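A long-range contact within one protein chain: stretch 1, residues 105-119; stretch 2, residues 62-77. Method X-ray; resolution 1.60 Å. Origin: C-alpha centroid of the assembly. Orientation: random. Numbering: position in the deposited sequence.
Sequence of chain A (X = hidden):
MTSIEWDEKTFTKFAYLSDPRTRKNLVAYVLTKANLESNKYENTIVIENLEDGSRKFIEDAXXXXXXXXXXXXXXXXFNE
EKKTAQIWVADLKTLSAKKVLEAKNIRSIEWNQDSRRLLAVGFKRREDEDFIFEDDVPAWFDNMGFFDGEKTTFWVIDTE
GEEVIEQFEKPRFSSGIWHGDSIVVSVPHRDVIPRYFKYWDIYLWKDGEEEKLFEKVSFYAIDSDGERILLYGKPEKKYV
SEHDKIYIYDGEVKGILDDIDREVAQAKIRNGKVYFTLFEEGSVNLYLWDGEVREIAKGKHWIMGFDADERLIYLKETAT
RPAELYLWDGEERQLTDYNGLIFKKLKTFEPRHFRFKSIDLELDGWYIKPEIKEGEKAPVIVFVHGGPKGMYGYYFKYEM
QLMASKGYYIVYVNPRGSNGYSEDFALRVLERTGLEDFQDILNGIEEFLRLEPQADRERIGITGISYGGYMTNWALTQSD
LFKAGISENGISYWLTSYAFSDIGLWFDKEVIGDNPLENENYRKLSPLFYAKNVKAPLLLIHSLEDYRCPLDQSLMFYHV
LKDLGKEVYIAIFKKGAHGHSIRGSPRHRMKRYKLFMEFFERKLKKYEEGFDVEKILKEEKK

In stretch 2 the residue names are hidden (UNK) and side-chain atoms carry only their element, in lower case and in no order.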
# COMPACT_ATOMS: atom_id res chain seq x y z
N ASN A 105 25.83 -6.58 3.78
CA ASN A 105 26.79 -7.66 3.83
C ASN A 105 28.06 -7.32 4.55
O ASN A 105 29.14 -7.81 4.15
CB ASN A 105 27.10 -8.10 2.40
CG ASN A 105 25.84 -8.62 1.69
OD1 ASN A 105 24.91 -9.15 2.32
ND2 ASN A 105 25.82 -8.44 0.41
N ILE A 106 27.96 -6.51 5.60
CA ILE A 106 29.06 -6.24 6.49
C ILE A 106 28.99 -7.20 7.60
O ILE A 106 27.89 -7.39 8.11
CB ILE A 106 28.96 -4.79 7.06
CG1 ILE A 106 29.22 -3.82 5.91
CG2 ILE A 106 29.96 -4.60 8.21
CD1 ILE A 106 30.52 -4.07 5.13
N ARG A 107 30.08 -7.87 7.91
CA ARG A 107 30.19 -8.88 8.94
C ARG A 107 30.89 -8.38 10.21
O ARG A 107 30.77 -8.98 11.30
CB ARG A 107 30.88 -10.14 8.45
CG ARG A 107 30.11 -10.91 7.35
CD ARG A 107 30.67 -12.29 7.04
NE ARG A 107 29.80 -12.98 6.05
CZ ARG A 107 30.21 -13.62 4.92
NH1 ARG A 107 31.49 -13.62 4.60
NH2 ARG A 107 29.32 -14.26 4.11
N SER A 108 31.76 -7.38 10.09
CA SER A 108 32.58 -6.95 11.26
C SER A 108 32.86 -5.46 11.13
O SER A 108 33.07 -4.99 10.03
CB SER A 108 33.92 -7.64 11.49
OG SER A 108 34.91 -7.56 10.42
N ILE A 109 32.98 -4.81 12.29
CA ILE A 109 33.45 -3.42 12.40
C ILE A 109 34.43 -3.30 13.54
O ILE A 109 34.18 -3.86 14.59
CB ILE A 109 32.34 -2.30 12.53
CG1 ILE A 109 31.28 -2.68 13.58
CG2 ILE A 109 31.64 -2.12 11.14
CD1 ILE A 109 30.35 -1.49 13.89
N GLU A 110 35.51 -2.58 13.34
CA GLU A 110 36.54 -2.36 14.37
C GLU A 110 37.14 -0.97 14.27
O GLU A 110 37.58 -0.55 13.15
CB GLU A 110 37.73 -3.40 14.17
CG GLU A 110 38.87 -3.33 15.10
CD GLU A 110 40.21 -4.12 14.73
OE1 GLU A 110 40.38 -4.67 13.71
OE2 GLU A 110 41.13 -4.04 15.54
N TRP A 111 37.27 -0.28 15.41
CA TRP A 111 37.98 1.02 15.38
C TRP A 111 39.43 0.92 15.19
O TRP A 111 40.12 0.07 15.83
CB TRP A 111 37.77 1.74 16.70
CG TRP A 111 36.40 2.26 16.92
CD1 TRP A 111 35.43 1.74 17.72
CD2 TRP A 111 35.85 3.50 16.37
NE1 TRP A 111 34.30 2.55 17.72
CE2 TRP A 111 34.54 3.66 16.95
CE3 TRP A 111 36.32 4.45 15.48
CZ2 TRP A 111 33.69 4.71 16.62
CZ3 TRP A 111 35.48 5.53 15.18
CH2 TRP A 111 34.22 5.70 15.73
N ASN A 112 39.98 1.86 14.42
CA ASN A 112 41.40 2.21 14.46
C ASN A 112 41.70 2.89 15.79
O ASN A 112 40.80 3.52 16.44
CB ASN A 112 41.67 3.11 13.28
CG ASN A 112 43.17 3.47 13.10
OD1 ASN A 112 43.67 4.46 13.65
ND2 ASN A 112 43.89 2.59 12.39
N GLN A 113 42.96 2.82 16.16
CA GLN A 113 43.50 3.51 17.34
C GLN A 113 43.21 5.03 17.34
O GLN A 113 43.21 5.65 18.41
CB GLN A 113 45.00 3.23 17.40
CG GLN A 113 45.84 3.93 16.31
CD GLN A 113 47.35 3.46 16.26
OE1 GLN A 113 47.84 2.77 17.18
NE2 GLN A 113 48.04 3.83 15.20
N ASP A 114 42.98 5.65 16.19
CA ASP A 114 42.65 7.08 16.10
C ASP A 114 41.25 7.52 16.49
O ASP A 114 40.97 8.71 16.51
CB ASP A 114 42.98 7.60 14.70
CG ASP A 114 42.07 7.04 13.58
OD1 ASP A 114 41.04 6.38 13.77
OD2 ASP A 114 42.47 7.31 12.42
N SER A 115 40.39 6.54 16.80
CA SER A 115 38.98 6.83 17.12
C SER A 115 38.26 7.64 16.04
O SER A 115 37.29 8.35 16.33
CB SER A 115 38.83 7.52 18.47
OG SER A 115 39.42 6.77 19.58
N ARG A 116 38.70 7.42 14.82
CA ARG A 116 38.13 8.12 13.62
C ARG A 116 37.76 7.15 12.54
O ARG A 116 36.65 7.17 12.02
CB ARG A 116 39.10 9.16 13.11
CG ARG A 116 38.53 9.85 11.88
CD ARG A 116 39.29 11.08 11.50
NE ARG A 116 38.63 11.66 10.26
CZ ARG A 116 38.93 12.80 9.69
NH1 ARG A 116 39.86 13.57 10.18
NH2 ARG A 116 38.31 13.19 8.56
N ARG A 117 38.64 6.21 12.18
CA ARG A 117 38.38 5.26 11.18
C ARG A 117 37.89 3.91 11.71
O ARG A 117 38.29 3.49 12.81
CB ARG A 117 39.64 5.01 10.31
CG ARG A 117 40.08 6.18 9.45
CD ARG A 117 41.45 5.89 8.84
NE ARG A 117 42.46 5.95 9.88
CZ ARG A 117 43.72 5.51 9.74
NH1 ARG A 117 44.13 5.00 8.62
NH2 ARG A 117 44.61 5.70 10.69
N LEU A 118 36.98 3.32 10.95
CA LEU A 118 36.51 1.94 11.19
C LEU A 118 37.10 1.08 10.08
O LEU A 118 37.27 1.51 8.94
CB LEU A 118 34.98 1.83 11.11
CG LEU A 118 34.28 2.50 12.23
CD1 LEU A 118 32.74 2.45 11.98
CD2 LEU A 118 34.52 1.71 13.58
N LEU A 119 37.47 -0.16 10.40
CA LEU A 119 37.60 -1.19 9.39
C LEU A 119 36.37 -2.01 9.34
O LEU A 119 35.99 -2.57 10.39
CB LEU A 119 38.80 -2.08 9.70
CG LEU A 119 39.03 -3.34 8.81
CD1 LEU A 119 39.22 -2.94 7.33
CD2 LEU A 119 40.13 -4.28 9.36
N UNK A 62 22.96 -3.57 17.64
CA UNK A 62 23.92 -4.51 18.10
C UNK A 62 25.31 -4.13 17.61
O UNK A 62 25.47 -3.04 17.07
o UNK A 62 23.58 -6.08 16.23
c UNK A 62 23.47 -5.90 17.62
N UNK A 63 26.27 -5.03 17.81
CA UNK A 63 27.65 -4.80 17.47
C UNK A 63 28.18 -3.52 18.08
O UNK A 63 28.82 -2.71 17.37
c UNK A 63 29.61 -5.66 13.81
c UNK A 63 27.36 -6.17 15.31
s UNK A 63 27.98 -6.30 13.59
c UNK A 63 27.79 -4.82 15.95
N UNK A 64 28.08 -3.33 19.43
CA UNK A 64 28.66 -2.16 20.06
C UNK A 64 30.19 -2.18 19.95
O UNK A 64 30.85 -3.18 20.24
c UNK A 64 28.08 -3.80 21.75
c UNK A 64 27.52 -4.25 20.45
c UNK A 64 28.26 -2.29 21.54
N UNK A 65 30.77 -1.04 19.52
CA UNK A 65 32.24 -0.92 19.50
C UNK A 65 32.58 0.37 20.07
O UNK A 65 32.23 1.47 19.49
c UNK A 65 33.05 -3.46 17.86
c UNK A 65 31.72 -5.56 17.45
n UNK A 65 32.71 -4.67 17.12
c UNK A 65 32.73 -0.94 18.02
c UNK A 65 32.27 -2.25 17.27
n UNK A 65 30.98 -5.39 18.57
n UNK A 65 31.52 -6.64 16.73
N UNK A 66 33.16 0.41 21.25
CA UNK A 66 33.54 1.63 21.89
C UNK A 66 34.85 2.20 21.33
O UNK A 66 35.86 1.49 21.19
c UNK A 66 32.46 0.45 25.47
c UNK A 66 34.13 2.76 24.10
c UNK A 66 33.67 1.45 23.42
c UNK A 66 32.34 0.86 23.95
N UNK A 67 34.89 3.48 20.99
CA UNK A 67 36.13 4.02 20.40
C UNK A 67 37.28 4.00 21.46
O UNK A 67 37.05 4.08 22.67
c UNK A 67 35.91 5.45 19.89
o UNK A 67 35.68 6.34 21.02
N UNK A 68 38.54 3.88 20.98
CA UNK A 68 39.69 3.79 21.88
C UNK A 68 39.74 4.92 22.88
O UNK A 68 40.14 4.65 24.06
c UNK A 68 38.88 3.48 19.59
c UNK A 68 40.87 3.81 20.91
c UNK A 68 40.36 3.09 19.77
N UNK A 69 39.34 6.13 22.48
CA UNK A 69 39.35 7.32 23.33
C UNK A 69 38.21 7.37 24.33
O UNK A 69 38.16 8.27 25.17
c UNK A 69 39.55 8.63 22.52
o UNK A 69 38.43 9.95 20.88
c UNK A 69 38.30 8.95 21.62
o UNK A 69 37.27 8.19 21.72
N UNK A 70 37.32 6.41 24.28
CA UNK A 70 36.13 6.33 25.08
C UNK A 70 35.03 7.34 24.89
O UNK A 70 34.15 7.43 25.72
N UNK A 71 35.09 8.09 23.78
CA UNK A 71 34.20 9.20 23.54
C UNK A 71 32.98 8.81 22.74
O UNK A 71 31.98 9.53 22.80
c UNK A 71 36.49 12.22 23.07
c UNK A 71 34.90 10.30 22.83
n UNK A 71 38.77 13.10 23.26
c UNK A 71 35.98 10.97 23.73
c UNK A 71 37.51 12.88 24.03
N UNK A 72 33.09 7.77 21.94
CA UNK A 72 32.05 7.40 20.99
C UNK A 72 31.83 5.91 20.96
O UNK A 72 32.69 5.15 21.36
c UNK A 72 32.49 7.81 19.60
c UNK A 72 33.20 9.60 18.10
n UNK A 72 35.23 10.16 16.82
c UNK A 72 34.70 9.34 17.99
c UNK A 72 32.66 9.29 19.48
N UNK A 73 30.69 5.53 20.49
CA UNK A 73 30.36 4.14 20.24
C UNK A 73 29.78 4.02 18.84
O UNK A 73 28.84 4.77 18.43
c UNK A 73 29.15 2.12 21.14
c UNK A 73 28.14 4.39 21.44
c UNK A 73 29.43 3.57 21.32
c UNK A 73 28.57 1.55 22.49
N UNK A 74 30.36 3.07 18.08
CA UNK A 74 29.81 2.66 16.81
C UNK A 74 28.92 1.46 17.05
O UNK A 74 29.14 0.67 17.97
c UNK A 74 30.89 2.32 15.79
N UNK A 75 27.93 1.33 16.21
CA UNK A 75 27.03 0.20 16.22
C UNK A 75 26.33 -0.02 14.97
O UNK A 75 26.36 0.86 14.11
c UNK A 75 23.83 1.43 16.68
c UNK A 75 24.55 3.86 17.70
c UNK A 75 26.01 0.36 17.40
c UNK A 75 22.99 2.49 16.57
c UNK A 75 25.43 2.77 17.79
c UNK A 75 23.32 3.71 17.09
c UNK A 75 25.07 1.54 17.30
N UNK A 76 25.68 -1.20 14.83
CA UNK A 76 24.89 -1.53 13.68
C UNK A 76 23.41 -1.61 13.99
O UNK A 76 23.02 -2.12 15.08
s UNK A 76 27.16 -2.79 11.07
c UNK A 76 25.93 -3.78 10.26
c UNK A 76 25.37 -2.90 13.12
c UNK A 76 26.86 -2.94 12.83
N UNK A 77 22.60 -1.26 12.99
CA UNK A 77 21.17 -1.52 12.99
C UNK A 77 20.84 -2.22 11.65
O UNK A 77 21.54 -2.03 10.68
c UNK A 77 19.38 2.91 16.46
n UNK A 77 19.81 3.94 15.68
c UNK A 77 20.34 -0.26 13.07
n UNK A 77 19.26 3.11 17.71
c UNK A 77 20.42 0.55 14.30
c UNK A 77 19.11 1.37 14.55
n UNK A 77 19.04 1.74 15.94
O HOH W 1 33.64 -7.05 14.69

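Position 62 has one carbon and one oxygen, out of reach of stretch 1. It is Ser62. Position 63 has three carbons and a sulfur, unbranched, with the sulfur third in line. Its terminal carbon lies near Ile109. This is Met63, and its CE is 3.4 Å from Ile109 CG1.

Position 64 has three carbons closing a ring onto the backbone N. Its CA-to-CB bond points away from stretch 1. It is Pro64. Position 65 has three carbons, a nitrogen, then a carbon carrying two more nitrogens, a guanidinium. The first nitrogen meets the backbone oxygen of Ile109. This is Arg65. Its NE donates to Ile109 O at 3.0 Å. Water 1 joins Arg65 NH2 (3.0 Å) to Ile109 O (3.2 Å).

Position 66 has four carbons, forked at the first, with one arm two carbons long. Its CA-to-CB bond points away. It is Ile66. Position 67 has one carbon and one oxygen. Its CA sits over the Trp111 five-membered ring, 3.6 Å from the centroid. It is Ser67.

Position 68 has three carbons in a ring closed onto N, touching Trp111 and Ser115. It is Pro68, whose CD is 3.6 Å from Trp111 CB and 3.3 Å from Ser115 OG. Position 69 has two carbons, the second carrying two oxygens. Its backbone N donates to Ser115 OG at 3.0 Å. It is Asp69. Ser67 OG donates to Asp69 OD1 at 2.5 Å.

Position 70 has no side-chain atoms, and its phi is positive. It is Gly70, the last residue of a type I turn begun at Ser67. Position 71 has four carbons in a row ending in nitrogen, without contact to stretch 1. It is Lys71.

Position 72 has the same chain, but here the nitrogen reaches Ser115. It is Lys72, with NZ donating to Ser115 O at 2.8 Å. Position 73 has four carbons, forked like 66, its CA-to-CB bond pointing away. It is Ile73. Position 74 has a single carbon, its CB, 3.8 Å from Trp111 CZ2. It is Ala74.

Position 75 has one carbon and a six-carbon ring. Its CA-to-CB bond points away. It is Phe75. Position 76 has two carbons, a sulfur and one more carbon, unbranched, against Ile109. It is Met76, its CG 3.9 Å from Ile109 CD1. Position 77 has three carbons, a nitrogen, then a carbon carrying two more nitrogens, out of reach. It is Arg77.

The contact centres on Trp111 and Ile109. Trp111 NE1 donates to Arg65 O at 2.9 Å, anchoring the indole edge, while Ser67 covers one face. Ile109 packs against Met63, Ala74 and Met76. Ser115 OG accepts from Asp69 N in the turn, and Ser115 O from Lys72 NZ on the following strand.

Stretch 2 (62-77) SMPRISPDGKKIAFMR
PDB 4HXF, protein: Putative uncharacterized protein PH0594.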